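Long-range contacts in FAD linked oxidase-like protein (Myceliophthora thermophila, PDB 5L6G), which oxidises the C1 hydroxyl of xylooligosaccharides and related sugars to lactones, reducing molecular oxygen to hydrogen peroxide with a bicovalently bound FAD: residues V70-L78 / V188-V196; F99-H107 / L485-E493. All coordinates share one frame; numbering follows the deposited sequence.

Contact 1: V70-L78 / V188-V196. With NAG (2-acetamido-2-deoxy-beta-D-glucopyranose), chain C.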
loop_
_atom_site.group_PDB
_atom_site.type_symbol
_atom_site.label_atom_id
_atom_site.label_comp_id
_atom_site.label_asym_id
_atom_site.label_seq_id
_atom_site.Cartn_x
_atom_site.Cartn_y
_atom_site.Cartn_z
ATOM N N VAL A 70 -8.034 13.436 18.484
ATOM C CA VAL A 70 -6.587 13.579 18.583
ATOM C C VAL A 70 -6.136 13.600 20.049
ATOM O O VAL A 70 -5.104 13.034 20.352
ATOM C CB VAL A 70 -6.066 14.838 17.838
ATOM C CG1 VAL A 70 -6.680 16.065 18.375
ATOM C CG2 VAL A 70 -4.556 14.962 17.953
ATOM N N GLU A 71 -6.934 14.210 20.938
ATOM C CA GLU A 71 -6.625 14.215 22.365
ATOM C C GLU A 71 -6.464 12.803 22.926
ATOM O O GLU A 71 -5.577 12.555 23.740
ATOM C CB GLU A 71 -7.705 14.949 23.186
ATOM C CG GLU A 71 -7.682 16.461 23.059
ATOM C CD GLU A 71 -8.702 17.043 22.068
ATOM O OE1 GLU A 71 -9.163 16.348 21.133
ATOM O OE2 GLU A 71 -9.051 18.232 22.223
ATOM N N HIS A 72 -7.371 11.909 22.541
ATOM C CA HIS A 72 -7.284 10.523 22.953
ATOM C C HIS A 72 -6.016 9.885 22.406
ATOM O O HIS A 72 -5.358 9.119 23.108
ATOM C CB HIS A 72 -8.495 9.726 22.495
ATOM C CG HIS A 72 -9.752 10.100 23.201
ATOM N ND1 HIS A 72 -10.996 9.871 22.669
ATOM C CD2 HIS A 72 -9.961 10.713 24.385
ATOM C CE1 HIS A 72 -11.923 10.318 23.492
ATOM N NE2 HIS A 72 -11.320 10.834 24.545
ATOM N N ILE A 73 -5.667 10.224 21.160
ATOM C CA ILE A 73 -4.432 9.700 20.561
ATOM C C ILE A 73 -3.219 10.171 21.358
ATOM O O ILE A 73 -2.325 9.376 21.680
ATOM C CB ILE A 73 -4.267 10.077 19.072
ATOM C CG1 ILE A 73 -5.425 9.499 18.258
ATOM C CG2 ILE A 73 -2.938 9.555 18.544
ATOM C CD1 ILE A 73 -5.506 10.007 16.829
ATOM N N GLN A 74 -3.194 11.453 21.703
ATOM C CA GLN A 74 -2.065 11.994 22.461
ATOM C C GLN A 74 -1.936 11.303 23.784
ATOM O O GLN A 74 -0.828 10.946 24.192
ATOM C CB GLN A 74 -2.251 13.457 22.752
ATOM C CG GLN A 74 -2.143 14.322 21.545
ATOM C CD GLN A 74 -2.482 15.739 21.902
ATOM O OE1 GLN A 74 -3.638 16.163 21.745
ATOM N NE2 GLN A 74 -1.499 16.474 22.446
ATOM N N ALA A 75 -3.076 11.154 24.456
ATOM C CA ALA A 75 -3.104 10.570 25.778
ATOM C C ALA A 75 -2.653 9.111 25.748
ATOM O O ALA A 75 -1.936 8.668 26.658
ATOM C CB ALA A 75 -4.489 10.684 26.387
ATOM N N ALA A 76 -3.104 8.371 24.736
ATOM C CA ALA A 76 -2.705 6.974 24.561
ATOM C C ALA A 76 -1.206 6.875 24.347
ATOM O O ALA A 76 -0.528 6.067 24.991
ATOM C CB ALA A 76 -3.437 6.327 23.394
ATOM N N VAL A 77 -0.682 7.710 23.462
ATOM C CA VAL A 77 0.752 7.713 23.196
ATOM C C VAL A 77 1.551 7.983 24.475
ATOM O O VAL A 77 2.520 7.269 24.786
ATOM C CB VAL A 77 1.110 8.744 22.131
ATOM C CG1 VAL A 77 2.617 9.007 22.099
ATOM C CG2 VAL A 77 0.620 8.261 20.772
ATOM N N LEU A 78 1.131 8.995 25.231
ATOM C CA LEU A 78 1.827 9.343 26.450
ATOM C C LEU A 78 1.812 8.202 27.455
ATOM O O LEU A 78 2.805 7.984 28.172
ATOM C CB LEU A 78 1.194 10.567 27.077
ATOM C CG LEU A 78 1.536 11.858 26.358
ATOM C CD1 LEU A 78 0.492 12.932 26.669
ATOM C CD2 LEU A 78 2.929 12.323 26.784
ATOM N N VAL A 188 0.082 15.391 13.351
ATOM C CA VAL A 188 0.775 14.236 13.854
ATOM C C VAL A 188 0.974 14.328 15.349
ATOM O O VAL A 188 1.336 15.389 15.865
ATOM C CB VAL A 188 2.172 14.098 13.189
ATOM C CG1 VAL A 188 2.790 12.740 13.510
ATOM C CG2 VAL A 188 2.060 14.328 11.683
ATOM N N VAL A 189 0.725 13.216 16.023
ATOM C CA VAL A 189 1.041 13.057 17.443
ATOM C C VAL A 189 2.398 12.381 17.526
ATOM O O VAL A 189 2.558 11.242 17.081
ATOM C CB VAL A 189 0.003 12.167 18.149
ATOM C CG1 VAL A 189 0.341 11.985 19.628
ATOM C CG2 VAL A 189 -1.378 12.788 17.983
ATOM N N LEU A 190 3.370 13.079 18.085
ATOM C CA LEU A 190 4.719 12.538 18.232
ATOM C C LEU A 190 4.845 11.633 19.455
ATOM O O LEU A 190 3.954 11.581 20.291
ATOM C CB LEU A 190 5.727 13.683 18.322
ATOM C CG LEU A 190 5.713 14.666 17.157
ATOM C CD1 LEU A 190 6.743 15.769 17.391
ATOM C CD2 LEU A 190 5.989 13.978 15.850
ATOM N N ALA A 191 5.986 10.946 19.549
ATOM C CA ALA A 191 6.225 9.959 20.579
ATOM C C ALA A 191 6.073 10.512 21.985
ATOM O O ALA A 191 5.690 9.773 22.882
ATOM C CB ALA A 191 7.611 9.339 20.406
ATOM N N ASN A 192 6.370 11.796 22.174
ATOM C CA ASN A 192 6.206 12.440 23.482
ATOM C C ASN A 192 4.880 13.186 23.658
ATOM O O ASN A 192 4.749 14.030 24.544
ATOM C CB ASN A 192 7.368 13.399 23.751
ATOM C CG ASN A 192 7.461 14.522 22.729
ATOM O OD1 ASN A 192 6.559 14.748 21.902
ATOM N ND2 ASN A 192 8.583 15.244 22.783
ATOM N N GLY A 193 3.890 12.871 22.833
ATOM C CA GLY A 193 2.588 13.505 22.944
ATOM C C GLY A 193 2.444 14.870 22.292
ATOM O O GLY A 193 1.330 15.386 22.218
ATOM N N SER A 194 3.536 15.460 21.807
ATOM C CA SER A 194 3.452 16.740 21.086
ATOM C C SER A 194 2.648 16.620 19.804
ATOM O O SER A 194 2.661 15.570 19.135
ATOM C CB SER A 194 4.844 17.289 20.731
ATOM O OG SER A 194 5.529 17.767 21.872
ATOM N N LEU A 195 1.962 17.709 19.453
ATOM C CA LEU A 195 1.254 17.817 18.191
ATOM C C LEU A 195 2.034 18.660 17.227
ATOM O O LEU A 195 2.607 19.690 17.599
ATOM C CB LEU A 195 -0.084 18.498 18.374
ATOM C CG LEU A 195 -0.971 17.828 19.401
ATOM C CD1 LEU A 195 -2.236 18.629 19.619
ATOM C CD2 LEU A 195 -1.261 16.404 18.934
ATOM N N VAL A 196 2.035 18.252 15.971
ATOM C CA VAL A 196 2.677 19.054 14.947
ATOM C C VAL A 196 1.840 18.899 13.717
ATOM O O VAL A 196 1.158 17.899 13.571
ATOM C CB VAL A 196 4.126 18.610 14.641
ATOM C CG1 VAL A 196 5.080 18.970 15.783
ATOM C CG2 VAL A 196 4.191 17.140 14.335
HETATM C C1 NAG C . 8.808 16.343 21.879
HETATM C C2 NAG C . 9.653 17.337 22.677
HETATM C C3 NAG C . 10.078 18.534 21.854
HETATM C C4 NAG C . 10.652 18.059 20.536
HETATM C C5 NAG C . 9.762 17.022 19.851
HETATM C C6 NAG C . 10.460 16.458 18.613
HETATM C C7 NAG C . 9.403 17.461 25.077
HETATM C C8 NAG C . 8.680 18.025 26.272
HETATM N N2 NAG C . 8.990 17.825 23.867
HETATM O O3 NAG C . 10.999 19.333 22.581
HETATM O O4 NAG C . 10.730 19.195 19.707
HETATM O O5 NAG C . 9.520 15.950 20.737
HETATM O O6 NAG C . 11.482 15.581 19.035
HETATM O O7 NAG C . 10.342 16.680 25.236
#

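Contact 2: F99-H107 / L485-E493. With FAD (flavin-adenine dinucleotide), chain D.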
loop_
_atom_site.group_PDB
_atom_site.type_symbol
_atom_site.label_atom_id
_atom_site.label_comp_id
_atom_site.label_asym_id
_atom_site.label_seq_id
_atom_site.Cartn_x
_atom_site.Cartn_y
_atom_site.Cartn_z
ATOM N N PHE A 99 1.525 -5.378 11.160
ATOM C CA PHE A 99 2.272 -4.328 11.850
ATOM C C PHE A 99 1.421 -3.291 12.589
ATOM O O PHE A 99 1.924 -2.647 13.509
ATOM C CB PHE A 99 3.250 -3.644 10.908
ATOM C CG PHE A 99 4.407 -4.509 10.451
ATOM C CD1 PHE A 99 4.891 -5.583 11.221
ATOM C CD2 PHE A 99 5.061 -4.190 9.272
ATOM C CE1 PHE A 99 5.978 -6.333 10.791
ATOM C CE2 PHE A 99 6.149 -4.923 8.850
ATOM C CZ PHE A 99 6.605 -5.993 9.602
ATOM N N GLY A 100 0.145 -3.139 12.212
ATOM C CA GLY A 100 -0.791 -2.280 12.944
ATOM C C GLY A 100 -1.110 -2.833 14.315
ATOM O O GLY A 100 -1.499 -2.093 15.198
ATOM N N LEU A 101 -0.930 -4.141 14.497
ATOM C CA LEU A 101 -1.001 -4.751 15.826
ATOM C C LEU A 101 0.326 -4.710 16.575
ATOM O O LEU A 101 0.369 -5.058 17.745
ATOM C CB LEU A 101 -1.465 -6.196 15.722
ATOM C CG LEU A 101 -2.852 -6.420 15.138
ATOM C CD1 LEU A 101 -3.052 -7.914 14.963
ATOM C CD2 LEU A 101 -3.936 -5.824 16.028
ATOM N N GLY A 102 1.379 -4.288 15.888
ATOM C CA GLY A 102 2.715 -4.148 16.440
ATOM C C GLY A 102 3.677 -5.181 15.900
ATOM O O GLY A 102 4.869 -5.115 16.190
ATOM N N GLY A 103 3.164 -6.170 15.165
ATOM C CA GLY A 103 4.015 -7.189 14.542
ATOM C C GLY A 103 4.609 -8.185 15.538
ATOM O O GLY A 103 5.493 -8.961 15.193
ATOM N N GLU A 104 4.105 -8.157 16.764
ATOM C CA GLU A 104 4.505 -9.057 17.847
ATOM C C GLU A 104 3.485 -8.757 18.927
ATOM O O GLU A 104 2.747 -7.756 18.813
ATOM C CB GLU A 104 5.931 -8.767 18.345
ATOM C CG GLU A 104 6.168 -7.305 18.706
ATOM C CD GLU A 104 7.608 -6.973 19.087
ATOM O OE1 GLU A 104 8.497 -7.807 18.877
ATOM O OE2 GLU A 104 7.859 -5.864 19.589
ATOM N N ASP A 105 3.458 -9.584 19.972
ATOM C CA ASP A 105 2.511 -9.409 21.071
ATOM C C ASP A 105 2.952 -8.243 21.932
ATOM O O ASP A 105 4.121 -7.880 21.931
ATOM C CB ASP A 105 2.449 -10.657 21.966
ATOM C CG ASP A 105 1.870 -11.861 21.269
ATOM O OD1 ASP A 105 1.087 -11.703 20.304
ATOM O OD2 ASP A 105 2.191 -12.997 21.707
ATOM N N GLY A 106 2.018 -7.666 22.669
ATOM C CA GLY A 106 2.359 -6.810 23.794
ATOM C C GLY A 106 2.526 -5.322 23.542
ATOM O O GLY A 106 3.050 -4.634 24.405
ATOM N N HIS A 107 2.083 -4.821 22.385
ATOM C CA HIS A 107 2.086 -3.365 22.143
ATOM C C HIS A 107 0.722 -2.804 22.456
ATOM O O HIS A 107 -0.284 -3.516 22.419
ATOM C CB HIS A 107 2.360 -3.041 20.675
ATOM C CG HIS A 107 3.725 -3.424 20.212
ATOM N ND1 HIS A 107 4.361 -2.778 19.171
ATOM C CD2 HIS A 107 4.592 -4.357 20.670
ATOM C CE1 HIS A 107 5.546 -3.330 18.982
ATOM N NE2 HIS A 107 5.709 -4.292 19.875
ATOM N N LEU A 485 9.353 4.429 20.436
ATOM C CA LEU A 485 8.032 4.130 20.948
ATOM C C LEU A 485 7.174 3.415 19.913
ATOM O O LEU A 485 6.403 2.514 20.256
ATOM C CB LEU A 485 7.318 5.406 21.401
ATOM C CG LEU A 485 5.955 5.149 22.036
ATOM C CD1 LEU A 485 6.138 4.471 23.378
ATOM C CD2 LEU A 485 5.181 6.436 22.221
ATOM N N PHE A 486 7.307 3.821 18.655
ATOM C CA PHE A 486 6.496 3.257 17.572
ATOM C C PHE A 486 7.132 2.047 16.893
ATOM O O PHE A 486 6.859 1.766 15.736
ATOM C CB PHE A 486 6.183 4.352 16.554
ATOM C CG PHE A 486 5.455 5.522 17.151
ATOM C CD1 PHE A 486 4.213 5.341 17.751
ATOM C CD2 PHE A 486 5.997 6.789 17.118
ATOM C CE1 PHE A 486 3.514 6.415 18.302
ATOM C CE2 PHE A 486 5.316 7.862 17.670
ATOM C CZ PHE A 486 4.075 7.678 18.260
ATOM N N TYR A 487 7.925 1.309 17.658
ATOM C CA TYR A 487 8.673 0.174 17.165
ATOM C C TYR A 487 7.760 -0.883 16.585
ATOM O O TYR A 487 6.694 -1.155 17.112
ATOM C CB TYR A 487 9.503 -0.448 18.310
ATOM C CG TYR A 487 10.125 -1.755 17.906
ATOM C CD1 TYR A 487 11.304 -1.775 17.189
ATOM C CD2 TYR A 487 9.481 -2.971 18.158
ATOM C CE1 TYR A 487 11.871 -2.963 16.783
ATOM C CE2 TYR A 487 10.043 -4.169 17.757
ATOM C CZ TYR A 487 11.230 -4.157 17.048
ATOM O OH TYR A 487 11.811 -5.330 16.615
ATOM N N TYR A 488 8.198 -1.457 15.474
ATOM C CA TYR A 488 7.714 -2.733 15.010
ATOM C C TYR A 488 8.912 -3.399 14.345
ATOM O O TYR A 488 9.920 -2.740 14.142
ATOM C CB TYR A 488 6.504 -2.616 14.098
ATOM C CG TYR A 488 6.671 -1.787 12.851
ATOM C CD1 TYR A 488 6.504 -0.408 12.882
ATOM C CD2 TYR A 488 6.918 -2.387 11.644
ATOM C CE1 TYR A 488 6.594 0.361 11.719
ATOM C CE2 TYR A 488 7.022 -1.631 10.484
ATOM C CZ TYR A 488 6.867 -0.259 10.529
ATOM O OH TYR A 488 6.944 0.458 9.342
ATOM N N PRO A 489 8.822 -4.702 14.053
ATOM C CA PRO A 489 10.046 -5.440 13.681
ATOM C C PRO A 489 10.738 -5.004 12.389
ATOM O O PRO A 489 11.891 -5.347 12.181
ATOM C CB PRO A 489 9.552 -6.881 13.593
ATOM C CG PRO A 489 8.462 -6.926 14.631
ATOM C CD PRO A 489 7.732 -5.636 14.403
ATOM N N GLN A 490 10.043 -4.243 11.540
ATOM C CA GLN A 490 10.685 -3.635 10.381
ATOM C C GLN A 490 10.685 -2.117 10.412
ATOM O O GLN A 490 10.767 -1.470 9.363
ATOM C CB GLN A 490 10.060 -4.166 9.095
ATOM C CG GLN A 490 10.256 -5.672 8.953
ATOM C CD GLN A 490 9.685 -6.227 7.672
ATOM O OE1 GLN A 490 8.795 -5.633 7.065
ATOM N NE2 GLN A 490 10.172 -7.387 7.261
ATOM N N ALA A 491 10.634 -1.543 11.613
ATOM C CA ALA A 491 10.732 -0.099 11.766
ATOM C C ALA A 491 12.137 0.395 11.442
ATOM O O ALA A 491 13.153 -0.288 11.677
ATOM C CB ALA A 491 10.343 0.356 13.157
ATOM N N VAL A 492 12.170 1.620 10.927
ATOM C CA VAL A 492 13.411 2.343 10.742
ATOM C C VAL A 492 14.130 2.470 12.084
ATOM O O VAL A 492 13.519 2.851 13.074
ATOM C CB VAL A 492 13.147 3.738 10.177
ATOM C CG1 VAL A 492 14.413 4.566 10.184
ATOM C CG2 VAL A 492 12.590 3.610 8.746
ATOM N N GLU A 493 15.419 2.182 12.090
ATOM C CA GLU A 493 16.254 2.349 13.281
ATOM C C GLU A 493 16.747 3.787 13.424
ATOM O O GLU A 493 17.257 4.359 12.462
ATOM C CB GLU A 493 17.498 1.486 13.175
ATOM C CG GLU A 493 17.260 0.006 13.272
ATOM C CD GLU A 493 18.549 -0.762 13.109
ATOM O OE1 GLU A 493 19.389 -0.702 14.041
ATOM O OE2 GLU A 493 18.720 -1.408 12.055
HETATM P PA FAD D . -2.641 -0.975 9.130
HETATM O O1A FAD D . -3.684 -0.356 10.031
HETATM O O2A FAD D . -2.324 -2.417 9.365
HETATM O O5B FAD D . -1.359 -0.066 9.082
HETATM C C5B FAD D . -0.206 -0.360 8.287
HETATM C C4B FAD D . 0.997 0.369 8.842
HETATM O O4B FAD D . 0.749 1.777 8.819
HETATM C C3B FAD D . 1.286 0.009 10.290
HETATM O O3B FAD D . 2.674 0.112 10.527
HETATM C C2B FAD D . 0.574 1.089 11.064
HETATM O O2B FAD D . 1.068 1.267 12.385
HETATM C C1B FAD D . 0.780 2.282 10.158
HETATM N N9A FAD D . -0.284 3.268 10.357
HETATM C C8A FAD D . -1.600 3.099 10.257
HETATM N N7A FAD D . -2.255 4.252 10.537
HETATM C C5A FAD D . -1.306 5.150 10.801
HETATM C C6A FAD D . -1.308 6.555 11.200
HETATM N N6A FAD D . -2.507 7.159 11.308
HETATM N N1A FAD D . -0.114 7.139 11.433
HETATM C C2A FAD D . 1.056 6.511 11.299
HETATM N N3A FAD D . 1.130 5.198 10.928
HETATM C C4A FAD D . -0.017 4.508 10.681
HETATM N N1 FAD D . -1.750 -1.441 -1.526
HETATM C C2 FAD D . -1.570 -0.742 -2.691
HETATM O O2 FAD D . -0.562 0.010 -2.803
HETATM N N3 FAD D . -2.475 -0.822 -3.697
HETATM C C4 FAD D . -3.596 -1.578 -3.614
HETATM O O4 FAD D . -4.448 -1.665 -4.543
HETATM C C4X FAD D . -3.856 -2.367 -2.391
HETATM N N5 FAD D . -4.955 -3.159 -2.220
HETATM C C5X FAD D . -5.201 -3.869 -1.056
HETATM C C6 FAD D . -6.347 -4.655 -0.880
HETATM C C7 FAD D . -6.532 -5.367 0.316
HETATM C C7M FAD D . -7.769 -6.219 0.456
HETATM C C8 FAD D . -5.542 -5.262 1.443
HETATM C C8M FAD D . -5.756 -5.965 2.779
HETATM C C9 FAD D . -4.419 -4.464 1.248
HETATM C C9A FAD D . -4.197 -3.776 0.042
HETATM N N10 FAD D . -3.044 -2.976 -0.175
HETATM C C10 FAD D . -2.825 -2.254 -1.351
HETATM C "C1'" FAD D . -2.004 -2.832 0.837
HETATM C "C2'" FAD D . -2.228 -1.648 1.723
HETATM O "O2'" FAD D . -1.819 -0.489 0.992
HETATM C "C3'" FAD D . -1.300 -1.830 2.912
HETATM O "O3'" FAD D . -1.564 -3.065 3.588
HETATM C "C4'" FAD D . -1.510 -0.655 3.872
HETATM O "O4'" FAD D . -0.276 -0.392 4.556
HETATM C "C5'" FAD D . -2.633 -0.976 4.824
HETATM O "O5'" FAD D . -3.077 0.224 5.462
HETATM P P FAD D . -3.999 0.067 6.733
HETATM O O1P FAD D . -4.214 1.388 7.403
HETATM O O2P FAD D . -5.219 -0.724 6.380
HETATM O O3P FAD D . -3.146 -0.970 7.605
HETATM O O HOH W 1 10.838 -7.470 17.839
#

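Contact 1: V70-L78 / V188-V196
V189 projects from the end of strand 183-189 into the side of helix 70-83, where its two methyl branches part company. CG2 lies 3.6 Å from CG2 of I73 and also meets CG2 of V70; CG1, which is anti to the backbone N (chi1 179°), reaches the helix backbone instead, 3.7 Å from Q74 CA. It also lies 3.9 Å from V77 CG2, the two valine side chains running in opposite directions. V189, I73 and V77 are buried, and strand 219-229 continues this dense part through I219 and A221, which pack on V70, I73 and V77. At the turn, V77 CG1 rests against two backbone oxygens, 3.3 Å from A191 O and 3.4 Å from L190 O.

On the solvent side, L195 and L78 are exposed and flank a partly exposed Q74. Q74 reaches out from the helix with its chain extended beyond CG and crosses the L195 side chain at about a right angle, with Q74 CD 3.3 Å from L195 CD2. Its NE2 donates to G193 O over 3.0 Å; the bond is nearly straight at 164° and approaches close to the line of the C=O. L78 lays CD2 by N192 O and CG over G193 CA.

A type I beta turn from L190 to G193 forms the tip of this beta hairpin. A side chain on G193 would run into L78 CG and, at its positive phi, into the carbonyl O of N192. N192 points away from the helix and carries an N-linked NAG through ND2, while its OD1 accepts from S194 N in an Asx turn. The chemistry thus divides by face: aliphatic packing seats the helix on the hairpin, one side-chain amide bonds the turn, and the glycan is carried on the side turned from the helix.

Contact 2: F99-H107 / L485-E493
F99 lays one ring face over the rim of the Y488 ring, with CD2 3.4 Å from Y488 CE2; the centroids are 4.7 Å apart and the planes are inclined at 42°, an oblique aromatic pair. At the far edge of the F99 ring, Q490 OE1 lies near the ring plane, 3.3 Å from CE2, while the Q490 chain crosses the ring at CZ, with CG 3.7 Å from it. Q490 OE1 is hydrogen-bonded to Y465 OH, and NE2 to the backbone O of D453 and of L456. Y488 takes up its place with CG between the backbone N and the carbonyl carbon (chi1 58°), which leaves one ring face toward the ribose O3B of FAD; its hydroxyl is hydrogen-bonded to S215 OG.

P489 fits against the glycine pair, CD 3.4 Å from G102 O and CG near G103 O. A side chain on G103 would strike P489 CD, consistent with glycine where the loops come so close. Beyond it, E104 brings OE2 to the edge of the Y487 ring, 3.3 Å from CE2. The same oxygen accepts from H107 NE2 at 2.7 Å through its anti lone pair, in the imidazole plane, and H107 ND1 is hydrogen-bonded to N88 OD1. H107 CE1 lies 3.1 Å from Y487 O.

Replacing F99 by an alanine would probably open a gap beside Y488 and Q490, leaving the Y488 ring freer to shift next to the FAD ribose. The inner half of the contact is thus aromatic and lines the cofactor. In the outer half H107 fixes E104 within its own loop, and is likely to be polarised by it, while a water joining E104 OE1 to Y487 OH makes the polar link to the berberine-like segment.

Overall arrangement
The centres of contacts 1 and 2 lie about 17 Å apart, and the two meet directly: L485 CD2 is 3.6 Å from V77 CG1 and 3.4 Å from A191 O, while the F486 ring comes up to the hairpin at A191 N. Residues 485-493 thus run from helix 70-83 and the 188-196 turn to the loop 99-107, and along the chain the segments of the two contacts alternate. Contact 2 borders the ribose and phosphate of FAD, and its Q490 side chain is about 10 Å from that of Y451, a substrate-binding residue. Contact 1 is more peripheral, although the I73 side chain still lies about 7 Å from the adenine end of FAD.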